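Local coordinates for uncharacterized protein DUF1234 (Pectobacterium atrosepticum SCRI1043, PDB 3BDV) that probably acts as a hydrolase of the alpha/beta-hydrolase fold, with calcium ions bound in the crystal and no substrate established, at residues 183-186 against 187-190; 139-142 against 143-147. All coordinates share one frame; numbering follows the deposited sequence.

Contact 1 of 2, residues 183-186 against 187-190. With EDO (1,2-ethanediol), chain G.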
ATOM      1  N   PHE A 183      10.988   0.144   7.170  1.00 22.41           N
ATOM      2  CA  PHE A 183      11.102   0.660   5.786  1.00 21.24           C
ATOM      3  C   PHE A 183      11.083   2.157   5.730  1.00 20.34           C
ATOM      4  O   PHE A 183      11.924   2.764   5.075  1.00 21.46           O
ATOM      5  CB  PHE A 183       9.915   0.056   5.015  1.00 23.32           C
ATOM      6  CG  PHE A 183       9.723   0.556   3.602  1.00 19.17           C
ATOM      7  CD1 PHE A 183      10.645   0.254   2.619  1.00 24.27           C
ATOM      8  CD2 PHE A 183       8.568   1.229   3.249  1.00 20.71           C
ATOM      9  CE1 PHE A 183      10.407   0.652   1.303  1.00 23.79           C
ATOM     10  CE2 PHE A 183       8.328   1.645   1.955  1.00 24.05           C
ATOM     11  CZ  PHE A 183       9.212   1.378   0.988  1.00 21.93           C
ATOM     12  N   SER A 184      10.100   2.765   6.375  1.00 21.54           N
ATOM     13  CA  SER A 184       9.964   4.193   6.350  1.00 20.64           C
ATOM     14  C   SER A 184      11.074   4.931   7.040  1.00 21.52           C
ATOM     15  O   SER A 184      11.461   5.977   6.567  1.00 20.43           O
ATOM     16  CB  SER A 184       8.587   4.644   6.881  1.00 22.09           C
ATOM     17  OG  SER A 184       8.416   4.319   8.266  1.00 25.91           O
ATOM     18  N   GLU A 185      11.639   4.403   8.128  1.00 22.61           N
ATOM     19  CA  GLU A 185      12.712   5.159   8.794  1.00 20.63           C
ATOM     20  C   GLU A 185      13.868   5.468   7.856  1.00 21.11           C
ATOM     21  O   GLU A 185      14.442   6.562   7.930  1.00 21.66           O
ATOM     22  CB  GLU A 185      13.206   4.431  10.035  1.00 20.15           C
ATOM     23  CG  GLU A 185      12.211   4.491  11.146  1.00 23.73           C
ATOM     24  CD  GLU A 185      12.579   3.636  12.327  1.00 26.71           C
ATOM     25  OE1 GLU A 185      13.441   2.774  12.158  1.00 25.69           O
ATOM     26  OE2 GLU A 185      11.998   3.840  13.417  1.00 20.95           O
ATOM     27  N   ILE A 186      14.183   4.542   6.946  1.00 24.26           N
ATOM     28  CA  ILE A 186      15.298   4.759   6.006  1.00 22.20           C
ATOM     29  C   ILE A 186      14.903   5.742   4.919  1.00 26.75           C
ATOM     30  O   ILE A 186      15.746   6.183   4.174  1.00 24.30           O
ATOM     31  CB  ILE A 186      15.885   3.445   5.409  1.00 24.03           C
ATOM     32  CG1 ILE A 186      14.859   2.591   4.715  1.00 32.72           C
ATOM     33  CG2 ILE A 186      16.528   2.602   6.538  1.00 33.82           C
ATOM     34  CD1 ILE A 186      15.461   1.525   3.824  1.00 31.84           C
ATOM     35  N   LEU A 187      13.646   6.125   4.851  1.00 23.75           N
ATOM     36  CA  LEU A 187      13.235   7.144   3.895  1.00 23.13           C
ATOM     37  C   LEU A 187      13.094   8.531   4.501  1.00 26.00           C
ATOM     38  O   LEU A 187      12.764   9.496   3.791  1.00 25.88           O
ATOM     39  CB  LEU A 187      11.901   6.716   3.271  1.00 25.25           C
ATOM     40  CG  LEU A 187      11.849   5.338   2.598  1.00 25.03           C
ATOM     41  CD1 LEU A 187      10.449   4.983   2.139  1.00 22.29           C
ATOM     42  CD2 LEU A 187      12.917   5.254   1.461  1.00 26.66           C
ATOM     43  N   ILE A 188      13.272   8.656   5.807  1.00 24.60           N
ATOM     44  CA  ILE A 188      13.119   9.959   6.473  1.00 25.63           C
ATOM     45  C   ILE A 188      14.260  10.875   6.006  1.00 24.92           C
ATOM     46  O   ILE A 188      15.392  10.439   5.980  1.00 24.87           O
ATOM     47  CB  ILE A 188      13.146   9.798   7.996  1.00 26.61           C
ATOM     48  CG1 ILE A 188      11.858   9.137   8.461  1.00 32.26           C
ATOM     49  CG2 ILE A 188      13.259  11.152   8.709  1.00 29.93           C
ATOM     50  CD1 ILE A 188      11.908   8.725   9.916  1.00 39.24           C
ATOM     51  N   PRO A 189      13.950  12.100   5.551  1.00 26.52           N
ATOM     52  CA  PRO A 189      15.009  13.047   5.107  1.00 27.92           C
ATOM     53  C   PRO A 189      16.061  13.407   6.148  1.00 30.41           C
ATOM     54  O   PRO A 189      17.249  13.443   5.801  1.00 32.41           O
ATOM     55  CB  PRO A 189      14.223  14.293   4.686  1.00 27.76           C
ATOM     56  CG  PRO A 189      12.917  13.761   4.287  1.00 28.37           C
ATOM     57  CD  PRO A 189      12.615  12.646   5.279  1.00 28.76           C
ATOM     58  N   ASN A 190      15.633  13.656   7.396  1.00 28.30           N
ATOM     59  CA  ASN A 190      16.513  14.056   8.502  1.00 25.61           C
ATOM     60  C   ASN A 190      16.381  13.117   9.683  1.00 32.88           C
ATOM     61  O   ASN A 190      15.548  13.323  10.554  1.00 30.23           O
ATOM     62  CB  ASN A 190      16.162  15.465   8.946  1.00 24.46           C
ATOM     63  CG  ASN A 190      16.326  16.464   7.827  1.00 21.01           C
ATOM     64  OD1 ASN A 190      17.442  16.628   7.322  1.00 20.77           O
ATOM     65  ND2 ASN A 190      15.246  17.156   7.451  1.00 26.41           N
TER
HETATM   66  C1  EDO G 195      16.862   5.799   1.109  1.00 34.74           C
HETATM   67  O1  EDO G 195      16.811   7.212   1.449  1.00 34.25           O
HETATM   68  C2  EDO G 195      18.247   5.205   1.385  1.00 33.64           C
HETATM   69  O2  EDO G 195      18.553   5.395   2.775  1.00 40.64           O
HETATM   70  O   HOH W   1      16.670   9.426   3.483  1.00 30.73           O
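Ile186 O accepts from three groups: both hydroxyls of a 1,2-ethanediol and, weakly, a water that ties it to Ile188 O across the bend. The diol, probably left from the crystallisation liquor, donates to Ile186 O from O1 at 3.1 Å and from O2 at 3.2 Å. The water gives a sounder bond to Ile188 O at 3.0 Å, so solvent molecules take up carbonyls where the chain leaves the helix.

Two backbone bonds hold the bend itself. Leu187 N donates to Ser184 O at 2.8 Å, and Ile188 N donates to Glu185 O at 3.2 Å with a fairly straight N-H (161°).

Leucine fits position 187 because its branch folds back on the helix. With CG lying anti to the carbonyl carbon (chi1 -56°), Leu187 CD1 sits over one face of the Phe183 ring, 4.2 Å from its centroid, in a CH-pi contact displaced toward the rim. Beyond the pair, Leu187 also meets Ile77 and Pro127. Ile188 packs at a different place: its CD1 passes alongside Glu185, 3.8 Å from Glu185 CA, and the side chain reaches Val14. Glu185 sends its carboxylate to Arg10 in a salt bridge, whereas the buried Ser184 OG returns to Leu180 O, a common way for a helical serine to satisfy its hydroxyl.

Glu185 to Ile188 form a type I beta turn, which with the leucine folded on Phe183 leads out of the last helix of an alpha/beta-hydrolase fold.

Contact 2 of 2, residues 139-142 against 143-147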
HETATM    1  N   MSE A 139      -4.006 -13.095  -6.657  1.00 19.56           N
HETATM    2  CA  MSE A 139      -2.592 -13.125  -7.012  1.00 21.42           C
HETATM    3  C   MSE A 139      -1.898 -14.364  -6.480  1.00 20.93           C
HETATM    4  O   MSE A 139      -1.866 -14.584  -5.277  1.00 19.27           O
HETATM    5  CB  MSE A 139      -1.894 -11.838  -6.511  1.00 23.03           C
HETATM    6  CG  MSE A 139      -0.401 -11.741  -6.801  1.00 23.75           C
HETATM    7 SE   MSE A 139       0.076 -11.356  -8.600  0.75 16.55          SE
HETATM    8  CE  MSE A 139       0.227  -9.388  -8.511  1.00 18.79           C
ATOM      9  N   SER A 140      -1.382 -15.208  -7.373  1.00 20.20           N
ATOM     10  CA  SER A 140      -0.642 -16.406  -6.901  1.00 20.83           C
ATOM     11  C   SER A 140       0.670 -15.937  -6.318  1.00 21.36           C
ATOM     12  O   SER A 140       1.201 -14.887  -6.708  1.00 17.94           O
ATOM     13  CB  SER A 140      -0.341 -17.432  -8.009  1.00 19.52           C
ATOM     14  OG  SER A 140       0.557 -16.951  -8.982  1.00 21.58           O
ATOM     15  N   PHE A 141       1.213 -16.714  -5.397  1.00 19.49           N
ATOM     16  CA  PHE A 141       2.501 -16.340  -4.817  1.00 21.96           C
ATOM     17  C   PHE A 141       3.629 -16.272  -5.846  1.00 22.16           C
ATOM     18  O   PHE A 141       4.465 -15.358  -5.818  1.00 21.15           O
ATOM     19  CB  PHE A 141       2.875 -17.274  -3.668  1.00 20.32           C
ATOM     20  CG  PHE A 141       4.112 -16.839  -2.968  1.00 20.09           C
ATOM     21  CD1 PHE A 141       4.064 -15.770  -2.102  1.00 21.16           C
ATOM     22  CD2 PHE A 141       5.331 -17.444  -3.228  1.00 22.66           C
ATOM     23  CE1 PHE A 141       5.228 -15.311  -1.463  1.00 26.30           C
ATOM     24  CE2 PHE A 141       6.492 -17.000  -2.616  1.00 24.76           C
ATOM     25  CZ  PHE A 141       6.442 -15.932  -1.738  1.00 24.49           C
ATOM     26  N   THR A 142       3.662 -17.204  -6.794  1.00 21.68           N
ATOM     27  CA  THR A 142       4.760 -17.199  -7.755  0.70 22.01           C
ATOM     28  C   THR A 142       4.654 -15.973  -8.648  1.00 20.04           C
ATOM     29  O   THR A 142       5.678 -15.406  -9.015  1.00 20.88           O
ATOM     30  CB  THR A 142       4.905 -18.542  -8.505  0.70 24.29           C
ATOM     31  OG1 THR A 142       3.716 -18.812  -9.218  0.70 29.87           O
ATOM     32  CG2 THR A 142       5.156 -19.681  -7.511  0.70 22.23           C
ATOM     33  N   ARG A 143       3.433 -15.530  -8.951  1.00 18.31           N
ATOM     34  CA  ARG A 143       3.273 -14.314  -9.735  1.00 17.83           C
ATOM     35  C   ARG A 143       3.597 -13.078  -8.933  1.00 17.83           C
ATOM     36  O   ARG A 143       4.088 -12.089  -9.502  1.00 19.48           O
ATOM     37  CB  ARG A 143       1.874 -14.193 -10.357  1.00 19.39           C
ATOM     38  CG  ARG A 143       1.671 -15.127 -11.499  1.00 19.31           C
ATOM     39  CD  ARG A 143       2.483 -14.800 -12.713  1.00 22.73           C
ATOM     40  NE  ARG A 143       2.011 -13.581 -13.356  1.00 20.36           N
ATOM     41  CZ  ARG A 143       2.494 -13.076 -14.477  1.00 22.39           C
ATOM     42  NH1 ARG A 143       3.524 -13.628 -15.054  1.00 23.18           N
ATOM     43  NH2 ARG A 143       1.938 -11.977 -15.003  1.00 22.20           N
ATOM     44  N   ALA A 144       3.299 -13.105  -7.637  1.00 18.17           N
ATOM     45  CA  ALA A 144       3.750 -12.024  -6.730  1.00 18.18           C
ATOM     46  C   ALA A 144       5.271 -11.904  -6.795  1.00 17.37           C
ATOM     47  O   ALA A 144       5.801 -10.774  -6.951  1.00 20.47           O
ATOM     48  CB  ALA A 144       3.306 -12.270  -5.276  1.00 19.40           C
ATOM     49  N   GLN A 145       5.968 -13.048  -6.785  1.00 18.54           N
ATOM     50  CA  GLN A 145       7.419 -13.038  -6.962  1.00 20.95           C
ATOM     51  C   GLN A 145       7.877 -12.433  -8.279  1.00 22.85           C
ATOM     52  O   GLN A 145       8.855 -11.656  -8.318  1.00 22.39           O
ATOM     53  CB  GLN A 145       7.978 -14.411  -6.825  1.00 22.23           C
ATOM     54  CG  GLN A 145       7.871 -14.960  -5.402  1.00 22.15           C
ATOM     55  CD  GLN A 145       8.482 -16.331  -5.305  1.00 27.66           C
ATOM     56  OE1 GLN A 145       7.950 -17.317  -5.846  1.00 24.69           O
ATOM     57  NE2 GLN A 145       9.636 -16.408  -4.634  1.00 29.79           N
ATOM     58  N   TYR A 146       7.177 -12.800  -9.350  1.00 20.39           N
ATOM     59  CA  TYR A 146       7.439 -12.229 -10.703  1.00 18.59           C
ATOM     60  C   TYR A 146       7.302 -10.714 -10.686  1.00 22.57           C
ATOM     61  O   TYR A 146       8.183  -9.952 -11.166  1.00 18.55           O
ATOM     62  CB  TYR A 146       6.455 -12.831 -11.742  1.00 19.99           C
ATOM     63  CG  TYR A 146       6.441 -12.090 -13.054  1.00 20.37           C
ATOM     64  CD1 TYR A 146       7.423 -12.317 -14.015  1.00 29.37           C
ATOM     65  CD2 TYR A 146       5.452 -11.139 -13.335  1.00 22.23           C
ATOM     66  CE1 TYR A 146       7.413 -11.636 -15.197  1.00 25.28           C
ATOM     67  CE2 TYR A 146       5.442 -10.428 -14.523  1.00 21.82           C
ATOM     68  CZ  TYR A 146       6.427 -10.670 -15.439  1.00 24.05           C
ATOM     69  OH  TYR A 146       6.392  -9.951 -16.601  1.00 28.33           O
ATOM     70  N   TRP A 147       6.178 -10.232 -10.182  1.00 21.67           N
ATOM     71  CA  TRP A 147       5.957  -8.798 -10.171  1.00 20.46           C
ATOM     72  C   TRP A 147       6.929  -8.063  -9.238  1.00 21.35           C
ATOM     73  O   TRP A 147       7.447  -7.025  -9.606  1.00 20.04           O
ATOM     74  CB  TRP A 147       4.518  -8.493  -9.802  1.00 18.66           C
ATOM     75  CG  TRP A 147       3.570  -8.800 -10.927  1.00 19.30           C
ATOM     76  CD1 TRP A 147       2.684  -9.834 -11.025  1.00 18.04           C
ATOM     77  CD2 TRP A 147       3.450  -8.057 -12.129  1.00 16.26           C
ATOM     78  NE1 TRP A 147       2.011  -9.766 -12.230  1.00 20.70           N
ATOM     79  CE2 TRP A 147       2.470  -8.672 -12.918  1.00 17.48           C
ATOM     80  CE3 TRP A 147       4.067  -6.902 -12.610  1.00 19.22           C
ATOM     81  CZ2 TRP A 147       2.133  -8.194 -14.171  1.00 17.18           C
ATOM     82  CZ3 TRP A 147       3.692  -6.411 -13.840  1.00 19.62           C
ATOM     83  CH2 TRP A 147       2.746  -7.046 -14.609  1.00 21.55           C
TER
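Met139, deposited as selenomethionine, has CG anti to its N (chi1 179°) and bends again farther out, which carries SE to 3.8 Å from Arg143 CB and CE on to Trp147. CE touches Trp147 CD1 at 3.5 Å, and SE, 4.9 Å from the centroid of the five-membered indole ring of Trp147, makes an oblique Met-aromatic contact that suits a long, flexible, polarisable side chain. Met139 CG packs 4.0 Å from Ala144 CB, alanine being small enough for this buried position. Phe141 CG takes the same rotation (chi1 -174°), setting the ring beside Gln145: Phe141 CE2 comes within 3.4 Å of Gln145 CD, ring and amide planes 34° apart.

Ser140 is the N-cap. Its OG accepts from Arg143 N at 3.2 Å, while its carbonyl O accepts from Ala144 N at 2.9 Å. Serine suits the place because its short hydroxyl reaches a first-turn N-H that has no earlier helical carbonyl. One residue on, Gln145 N donates to Phe141 O.

Arg143 turns away, its guanidinium against a face of Tyr146. The chemistry implies a helix start with one first-turn amide, Arg143 N, capped by a hydroxyl, while a buried indole and a partly exposed arginine share the carboxylate of Glu109, which probably helps hold both in place.

In the fold
Neither contact nests in or crosses the other: they follow in series, and neither closes a long loop, since each joins adjoining segments. After strand 128-132 and a short loop, contact 2 begins helix 141-151; it opens the crossover of the beta-alpha-beta unit that ends in the edge strand 154-157, and its Phe141 reaches both strands. The chain then continues through a long loop into helix 174-185, and contact 1 turns it out of that helix toward the C terminus. There it packs against helix 4-15 and strand 76-81, joining the two chain ends. The centres of contacts 1 and 2 lie about 27 Å apart and their nearest atoms about 14 Å, so they do not touch.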